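PDB 3KD4: putative protease from Parabacteroides distasonis ATCC 8503, which is of unknown function but is probably exported and may act as a protease. Local coordinates for residues 158-163 with 202-207; 127-132 with 321-326; 4-9 with 29-34. All coordinates share one frame; numbering follows the deposited sequence.

Interaction 1 (158-163 with 202-207); sequences GLYGSP and HLVAST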
loop_
_atom_site.group_PDB
_atom_site.type_symbol
_atom_site.label_atom_id
_atom_site.label_comp_id
_atom_site.label_asym_id
_atom_site.label_seq_id
_atom_site.Cartn_x
_atom_site.Cartn_y
_atom_site.Cartn_z
ATOM N N GLY A 158 20.815 -5.740 -2.701
ATOM C CA GLY A 158 21.076 -4.368 -2.373
ATOM C C GLY A 158 20.394 -3.993 -1.078
ATOM O O GLY A 158 19.279 -4.425 -0.803
ATOM N N LEU A 159 21.082 -3.153 -0.323
ATOM C CA LEU A 159 20.518 -2.553 0.857
ATOM C C LEU A 159 20.141 -1.126 0.467
ATOM O O LEU A 159 20.998 -0.314 0.194
ATOM C CB LEU A 159 21.580 -2.596 1.962
ATOM C CG LEU A 159 21.189 -2.039 3.317
ATOM C CD1 LEU A 159 19.971 -2.802 3.828
ATOM C CD2 LEU A 159 22.343 -2.090 4.327
ATOM N N TYR A 160 18.858 -0.839 0.388
ATOM C CA TYR A 160 18.355 0.494 0.076
ATOM C C TYR A 160 18.096 1.265 1.345
ATOM O O TYR A 160 17.628 0.698 2.342
ATOM C CB TYR A 160 17.028 0.401 -0.669
ATOM C CG TYR A 160 17.179 -0.108 -2.064
ATOM C CD1 TYR A 160 17.330 -1.474 -2.308
ATOM C CD2 TYR A 160 17.244 0.791 -3.146
ATOM C CE1 TYR A 160 17.502 -1.966 -3.619
ATOM C CE2 TYR A 160 17.427 0.335 -4.455
ATOM C CZ TYR A 160 17.534 -1.043 -4.687
ATOM O OH TYR A 160 17.717 -1.475 -5.968
ATOM N N GLY A 161 18.345 2.574 1.278
ATOM C CA GLY A 161 18.145 3.462 2.409
ATOM C C GLY A 161 19.197 3.377 3.492
ATOM O O GLY A 161 18.965 3.780 4.613
ATOM N N SER A 162 20.381 2.908 3.149
ATOM C CA SER A 162 21.466 2.815 4.114
ATOM C C SER A 162 22.750 2.749 3.321
ATOM O O SER A 162 22.781 2.099 2.312
ATOM C CB SER A 162 21.362 1.518 4.923
ATOM O OG SER A 162 22.553 1.341 5.664
ATOM N N PRO A 163 23.810 3.398 3.785
ATOM C CA PRO A 163 25.091 3.301 3.083
ATOM C C PRO A 163 25.949 2.097 3.469
ATOM O O PRO A 163 27.040 1.943 2.948
ATOM C CB PRO A 163 25.787 4.609 3.482
ATOM C CG PRO A 163 25.308 4.882 4.873
ATOM C CD PRO A 163 23.877 4.304 4.948
ATOM N N HIS A 202 15.892 -1.111 3.581
ATOM C CA HIS A 202 15.254 -2.297 3.082
ATOM C C HIS A 202 16.313 -3.141 2.386
ATOM O O HIS A 202 17.108 -2.611 1.587
ATOM C CB HIS A 202 14.229 -1.977 1.989
ATOM C CG HIS A 202 12.871 -1.654 2.484
ATOM N ND1 HIS A 202 12.566 -0.437 3.060
ATOM C CD2 HIS A 202 11.702 -2.340 2.395
ATOM C CE1 HIS A 202 11.273 -0.408 3.354
ATOM N NE2 HIS A 202 10.729 -1.551 2.967
ATOM N N LEU A 203 16.268 -4.450 2.619
ATOM C CA LEU A 203 17.125 -5.394 1.897
ATOM C C LEU A 203 16.279 -5.985 0.771
ATOM O O LEU A 203 15.189 -6.533 1.021
ATOM C CB LEU A 203 17.618 -6.485 2.842
ATOM C CG LEU A 203 18.454 -7.609 2.220
ATOM C CD1 LEU A 203 19.794 -7.007 1.705
ATOM C CD2 LEU A 203 18.662 -8.746 3.215
ATOM N N VAL A 204 16.775 -5.878 -0.460
ATOM C CA VAL A 204 16.119 -6.447 -1.639
ATOM C C VAL A 204 17.127 -7.336 -2.338
ATOM O O VAL A 204 18.274 -6.942 -2.557
ATOM C CB VAL A 204 15.598 -5.345 -2.588
ATOM C CG1 VAL A 204 14.884 -5.945 -3.850
ATOM C CG2 VAL A 204 14.702 -4.380 -1.795
ATOM N N ALA A 205 16.695 -8.550 -2.661
ATOM C CA ALA A 205 17.595 -9.548 -3.220
ATOM C C ALA A 205 16.816 -10.607 -3.957
ATOM O O ALA A 205 15.633 -10.906 -3.639
ATOM C CB ALA A 205 18.500 -10.205 -2.106
ATOM N N SER A 206 17.501 -11.221 -4.920
ATOM C CA SER A 206 16.894 -12.204 -5.798
ATOM C C SER A 206 17.920 -13.161 -6.360
ATOM O O SER A 206 19.023 -12.742 -6.716
ATOM C CB SER A 206 16.211 -11.473 -6.966
ATOM O OG SER A 206 15.732 -12.351 -7.952
ATOM N N THR A 207 17.529 -14.431 -6.488
ATOM C CA THR A 207 18.312 -15.411 -7.212
ATOM C C THR A 207 17.724 -15.751 -8.570
ATOM O O THR A 207 18.219 -16.661 -9.234
ATOM C CB THR A 207 18.564 -16.705 -6.387
ATOM O OG1 THR A 207 17.344 -17.381 -6.144
ATOM C CG2 THR A 207 19.323 -16.404 -5.039
#
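Tyr160 lies obliquely across Val204 where the edge strand 156-160 pairs with 202-206, the central strand of a small three-stranded antiparallel sheet. The tyrosine CG is anti to the carbonyl carbon (chi1 -71°), which starts the ring off beside the backbone N; the ring atom CD1 then comes 4.0 Å from Val204 CG2, while CE1 stands at the same 4.0 Å from Val204 CB. The contact is thus made by one ortho-meta side of the ring, and the phenol oxygen beyond it is hydrogen-bonded to the backbone N of Asp316. Val204 is shared, since it also packs on Asn131 of strand 129-133, the other edge strand of this sheet. On the opposite face Leu159 and Leu203 form a non-hydrogen-bonded pair, but their side chains reach the partner backbone more closely than each other: Leu159 CD1 sits 3.6 Å from His202 O, and Leu203 CD1 equally close to Gly158 O. Both leucines continue onto Trp179 of strand 174-184, so this face of the small sheet is packed against the large eight-stranded one. Gly158 opposite Val204 and Tyr160 opposite His202 are the hydrogen-bonded pairs, each joined by two backbone bonds. The amide of Val204 points at Gly158 O almost perfectly straight, 179° at the hydrogen, with N and O 2.9 Å apart.

Interaction 2 (127-132 with 321-326); sequences ALDINE and GLAAIQ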
loop_
_atom_site.group_PDB
_atom_site.type_symbol
_atom_site.label_atom_id
_atom_site.label_comp_id
_atom_site.label_asym_id
_atom_site.label_seq_id
_atom_site.Cartn_x
_atom_site.Cartn_y
_atom_site.Cartn_z
ATOM N N ALA A 127 12.584 -19.175 -6.477
ATOM C CA ALA A 127 13.874 -18.526 -6.255
ATOM C C ALA A 127 13.918 -17.948 -4.845
ATOM O O ALA A 127 12.902 -17.881 -4.183
ATOM C CB ALA A 127 14.076 -17.392 -7.326
ATOM N N LEU A 128 15.101 -17.551 -4.373
ATOM C CA LEU A 128 15.200 -16.734 -3.176
ATOM C C LEU A 128 14.832 -15.306 -3.601
ATOM O O LEU A 128 15.410 -14.759 -4.536
ATOM C CB LEU A 128 16.613 -16.808 -2.564
ATOM C CG LEU A 128 16.829 -16.014 -1.283
ATOM C CD1 LEU A 128 15.809 -16.441 -0.186
ATOM C CD2 LEU A 128 18.244 -16.154 -0.679
ATOM N N ASP A 129 13.870 -14.696 -2.911
ATOM C CA ASP A 129 13.235 -13.476 -3.363
ATOM C C ASP A 129 12.854 -12.641 -2.103
ATOM O O ASP A 129 11.900 -12.973 -1.427
ATOM C CB ASP A 129 11.991 -13.849 -4.189
ATOM C CG ASP A 129 11.402 -12.676 -4.991
ATOM O OD1 ASP A 129 11.715 -11.480 -4.735
ATOM O OD2 ASP A 129 10.600 -12.987 -5.918
ATOM N N ILE A 130 13.645 -11.621 -1.814
ATOM C CA ILE A 130 13.611 -10.907 -0.535
ATOM C C ILE A 130 13.305 -9.437 -0.794
ATOM O O ILE A 130 13.826 -8.855 -1.738
ATOM C CB ILE A 130 14.975 -11.021 0.175
ATOM C CG1 ILE A 130 15.293 -12.496 0.517
ATOM C CG2 ILE A 130 15.018 -10.249 1.475
ATOM C CD1 ILE A 130 16.778 -12.719 0.797
ATOM N N ASN A 131 12.426 -8.875 0.038
ATOM C CA ASN A 131 12.177 -7.459 0.125
ATOM C C ASN A 131 11.846 -7.144 1.584
ATOM O O ASN A 131 10.675 -7.107 1.970
ATOM C CB ASN A 131 10.995 -7.057 -0.769
ATOM C CG ASN A 131 10.653 -5.583 -0.649
ATOM O OD1 ASN A 131 11.537 -4.731 -0.509
ATOM N ND2 ASN A 131 9.370 -5.272 -0.727
ATOM N N GLU A 132 12.859 -6.932 2.405
ATOM C CA GLU A 132 12.637 -6.896 3.835
ATOM C C GLU A 132 12.843 -5.504 4.390
ATOM O O GLU A 132 13.900 -4.915 4.239
ATOM C CB GLU A 132 13.568 -7.879 4.543
ATOM C CG GLU A 132 13.244 -8.081 6.010
ATOM C CD GLU A 132 12.045 -8.988 6.226
ATOM O OE1 GLU A 132 11.531 -9.551 5.237
ATOM O OE2 GLU A 132 11.626 -9.134 7.393
ATOM N N GLY A 321 13.255 -9.306 -7.423
ATOM C CA GLY A 321 12.320 -10.377 -7.774
ATOM C C GLY A 321 10.885 -9.889 -7.614
ATOM O O GLY A 321 10.564 -8.692 -7.761
ATOM N N LEU A 322 10.016 -10.821 -7.317
ATOM C CA LEU A 322 8.588 -10.545 -7.198
ATOM C C LEU A 322 8.209 -9.956 -5.833
ATOM O O LEU A 322 7.173 -9.301 -5.709
ATOM C CB LEU A 322 7.823 -11.840 -7.487
ATOM C CG LEU A 322 8.081 -12.521 -8.854
ATOM C CD1 LEU A 322 7.175 -13.781 -9.000
ATOM C CD2 LEU A 322 7.915 -11.587 -10.081
ATOM N N ALA A 323 9.050 -10.157 -4.825
ATOM C CA ALA A 323 8.765 -9.696 -3.462
ATOM C C ALA A 323 8.705 -8.181 -3.376
ATOM O O ALA A 323 7.981 -7.660 -2.563
ATOM C CB ALA A 323 9.789 -10.294 -2.400
ATOM N N ALA A 324 9.411 -7.482 -4.256
ATOM C CA ALA A 324 9.377 -6.035 -4.304
ATOM C C ALA A 324 8.103 -5.472 -5.024
ATOM O O ALA A 324 7.902 -4.265 -5.011
ATOM C CB ALA A 324 10.643 -5.518 -4.999
ATOM N N ILE A 325 7.262 -6.320 -5.635
ATOM C CA ILE A 325 6.054 -5.837 -6.319
ATOM C C ILE A 325 5.049 -5.348 -5.258
ATOM O O ILE A 325 4.777 -6.072 -4.305
ATOM C CB ILE A 325 5.431 -6.901 -7.203
ATOM C CG1 ILE A 325 6.403 -7.287 -8.335
ATOM C CG2 ILE A 325 4.047 -6.444 -7.789
ATOM C CD1 ILE A 325 5.949 -8.508 -9.177
ATOM N N GLN A 326 4.520 -4.132 -5.428
ATOM C CA GLN A 326 3.546 -3.555 -4.503
ATOM C C GLN A 326 2.135 -3.635 -4.979
ATOM O O GLN A 326 1.250 -3.730 -4.156
ATOM C CB GLN A 326 3.917 -2.094 -4.091
ATOM C CG GLN A 326 4.027 -1.075 -5.200
ATOM C CD GLN A 326 4.310 0.379 -4.694
ATOM O OE1 GLN A 326 5.193 0.589 -3.845
ATOM N NE2 GLN A 326 3.549 1.386 -5.241
HETATM O O HOH W 1 12.866 -9.074 -4.475
#
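Asp129 reaches from the edge strand 129-133 into the 321-326 loop and takes two successive backbone amides on its carboxylate. Leu322 N approaches Asp129 OD2 on the syn lone pair at a short 2.6 Å, whereas Ala323 N binds OD1 at 3.0 Å from above the carboxylate plane, 44° out of it. CG is anti to the backbone N (chi1 -167°), which carries it toward the loop. A water completes the first shell: it accepts from Gly321 N and lies 2.7 Å from Asp129 OD1 and 2.9 Å from Ile130 O. Two residues along, Asn131 ND2 gives a weak bond to Ala323 O at 3.3 Å, and Asn131 CB meets Ala323 CB at 3.8 Å. The loop connects strands 305-312 and 327-334, so the contact ties their five-stranded antiparallel sheet to the small three-stranded one. A type I turn from Leu322 to Ile325 shapes the loop, and Leu322 packs on Ala214, Leu215 and Leu218 of helix 211-222. Backbone bonding of Ile130 to Ala205 holds the strand. Two N-H groups on one carboxylate would be expected to stabilise its negative charge; Leu322 N and Ala323 N find acceptors there, and Gly321 N on the water.

Interaction 3 (4-9 with 29-34); sequences SEAEYG and MELTLF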
loop_
_atom_site.group_PDB
_atom_site.type_symbol
_atom_site.label_atom_id
_atom_site.label_comp_id
_atom_site.label_asym_id
_atom_site.label_seq_id
_atom_site.Cartn_x
_atom_site.Cartn_y
_atom_site.Cartn_z
ATOM N N SER A 4 10.756 5.994 22.496
ATOM C CA SER A 4 11.446 5.684 23.776
ATOM C C SER A 4 10.544 4.796 24.644
ATOM O O SER A 4 10.774 4.643 25.835
ATOM C CB SER A 4 11.892 6.975 24.501
ATOM O OG SER A 4 11.039 7.346 25.588
ATOM N N GLU A 5 9.514 4.215 24.042
ATOM C CA GLU A 5 8.666 3.243 24.714
ATOM C C GLU A 5 9.251 1.810 24.658
ATOM O O GLU A 5 8.949 0.970 25.510
ATOM C CB GLU A 5 7.329 3.203 24.013
ATOM C CG GLU A 5 6.547 4.513 24.080
ATOM C CD GLU A 5 5.722 4.651 25.332
ATOM O OE1 GLU A 5 4.991 3.713 25.676
ATOM O OE2 GLU A 5 5.782 5.709 25.959
ATOM N N ALA A 6 10.022 1.554 23.600
ATOM C CA ALA A 6 10.606 0.237 23.339
ATOM C C ALA A 6 11.799 0.415 22.453
ATOM O O ALA A 6 11.885 1.425 21.742
ATOM C CB ALA A 6 9.572 -0.702 22.677
ATOM N N GLU A 7 12.706 -0.567 22.487
ATOM C CA GLU A 7 13.862 -0.597 21.625
ATOM C C GLU A 7 14.221 -2.032 21.285
ATOM O O GLU A 7 14.246 -2.899 22.176
ATOM C CB GLU A 7 15.040 0.032 22.353
ATOM C CG GLU A 7 16.340 0.087 21.575
ATOM C CD GLU A 7 17.494 0.459 22.480
ATOM O OE1 GLU A 7 18.634 -0.059 22.281
ATOM O OE2 GLU A 7 17.236 1.228 23.437
ATOM N N TYR A 8 14.516 -2.288 20.024
ATOM C CA TYR A 8 15.085 -3.576 19.626
ATOM C C TYR A 8 16.582 -3.490 19.817
ATOM O O TYR A 8 17.277 -2.823 19.045
ATOM C CB TYR A 8 14.816 -3.893 18.165
ATOM C CG TYR A 8 13.374 -4.225 17.845
ATOM C CD1 TYR A 8 12.917 -5.531 17.943
ATOM C CD2 TYR A 8 12.497 -3.251 17.409
ATOM C CE1 TYR A 8 11.627 -5.849 17.639
ATOM C CE2 TYR A 8 11.188 -3.562 17.080
ATOM C CZ TYR A 8 10.770 -4.871 17.205
ATOM O OH TYR A 8 9.491 -5.228 16.931
ATOM N N GLY A 9 17.085 -4.173 20.832
ATOM C CA GLY A 9 18.521 -4.223 21.080
ATOM C C GLY A 9 19.214 -4.947 19.936
ATOM O O GLY A 9 20.255 -4.509 19.435
HETATM N N MSE A 29 15.287 -11.837 17.560
HETATM C CA MSE A 29 15.141 -10.489 18.047
HETATM C C MSE A 29 15.247 -10.422 19.565
HETATM O O MSE A 29 15.041 -11.413 20.254
HETATM C CB MSE A 29 13.851 -9.829 17.537
HETATM C CG MSE A 29 12.541 -10.451 17.965
HETATM SE SE MSE A 29 12.092 -9.988 19.805
HETATM C CE MSE A 29 10.132 -10.126 19.715
ATOM N N GLU A 30 15.631 -9.239 20.017
ATOM C CA GLU A 30 15.635 -8.821 21.394
ATOM C C GLU A 30 14.895 -7.485 21.398
ATOM O O GLU A 30 15.305 -6.514 20.699
ATOM C CB GLU A 30 17.054 -8.662 21.891
ATOM C CG GLU A 30 17.809 -9.946 21.818
ATOM C CD GLU A 30 19.251 -9.827 22.313
ATOM O OE1 GLU A 30 19.634 -8.791 22.918
ATOM O OE2 GLU A 30 19.989 -10.787 22.069
ATOM N N LEU A 31 13.835 -7.421 22.196
ATOM C CA LEU A 31 12.983 -6.245 22.261
ATOM C C LEU A 31 12.731 -5.874 23.701
ATOM O O LEU A 31 12.087 -6.621 24.447
ATOM C CB LEU A 31 11.656 -6.522 21.534
ATOM C CG LEU A 31 10.515 -5.484 21.627
ATOM C CD1 LEU A 31 10.924 -4.128 21.070
ATOM C CD2 LEU A 31 9.297 -6.018 20.895
ATOM N N THR A 32 13.222 -4.709 24.101
ATOM C CA THR A 32 12.971 -4.208 25.437
ATOM C C THR A 32 11.777 -3.246 25.462
ATOM O O THR A 32 11.690 -2.357 24.628
ATOM C CB THR A 32 14.224 -3.496 25.979
ATOM O OG1 THR A 32 15.350 -4.383 25.884
ATOM C CG2 THR A 32 14.003 -3.064 27.428
ATOM N N LEU A 33 10.864 -3.472 26.407
ATOM C CA LEU A 33 9.655 -2.676 26.603
ATOM C C LEU A 33 9.808 -1.850 27.866
ATOM O O LEU A 33 10.080 -2.386 28.921
ATOM C CB LEU A 33 8.455 -3.595 26.696
ATOM C CG LEU A 33 8.211 -4.523 25.479
ATOM C CD1 LEU A 33 6.829 -5.167 25.575
ATOM C CD2 LEU A 33 8.340 -3.803 24.137
ATOM N N PHE A 34 9.666 -0.536 27.775
ATOM C CA PHE A 34 9.954 0.318 28.923
ATOM C C PHE A 34 8.716 0.829 29.642
ATOM O O PHE A 34 8.848 1.345 30.726
ATOM C CB PHE A 34 10.769 1.528 28.506
ATOM C CG PHE A 34 12.096 1.192 27.939
ATOM C CD1 PHE A 34 13.106 0.726 28.756
ATOM C CD2 PHE A 34 12.347 1.363 26.590
ATOM C CE1 PHE A 34 14.342 0.401 28.214
ATOM C CE2 PHE A 34 13.593 1.068 26.055
ATOM C CZ PHE A 34 14.572 0.578 26.862
HETATM O O HOH W 2 16.515 -5.156 23.571
#
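Tyr8 CG is anti to the carbonyl carbon (chi1 -71°) and Leu31 CG is anti to the backbone N (chi1 172°), torsions that set the two CG atoms. The side chains cross at a slant on one face of the sheet, where Leu31 CD1 sits over the centre of the tyrosine ring, 3.8 Å from the centroid and 4° off the normal, a CH-pi contact made by a single methyl. The same methyl lies 4.0 Å from Ala6 CB, which also meets Leu33 CD2 at 3.6 Å. These residues belong to the antiparallel beta hairpin of strands 6-17 and 23-33, neighbours in the large eight-stranded sheet; strand 111-120 flanks it beyond Leu31, and strand 140-150 beyond Tyr8. Glu7 and Thr32 form the hydrogen-bonded pair, with two backbone bonds, and Phe34 N extends the pairing to Glu5 O at 2.8 Å. On the Glu7 side of the sheet the Phe34 ring lies alongside the first strand, its edge toward Ala6 N and CE2 4.1 Å from Glu7 CB. At the Gly9 corner, N bonds Glu30 O weakly and donates to a water 2.7 Å from Thr32 OG1, itself hydrogen-bonded to Thr111 OG1.

From the N terminus, interaction 3 closes first: 29-34 returns beside 4-9, completing a local hairpin within the large eight-stranded sheet. The chain then reaches 127-132, which opens the long loop that interaction 2 shuts only at 321-326, after 188 intervening residues. Interaction 1 is nested inside that loop, joining 158-163 to 202-207 across 38 residues. Interactions 1 and 2 have centres 11 Å apart and meet in one three-stranded sheet, where 202-206 lies between 156-160 and 129-133. Interaction 2 ties the edge strand 129-133 to the loop between strands 305-312 and 327-334 of the five-stranded sheet. Interaction 3 stands apart, its nearest atoms about 10 Å from interaction 2.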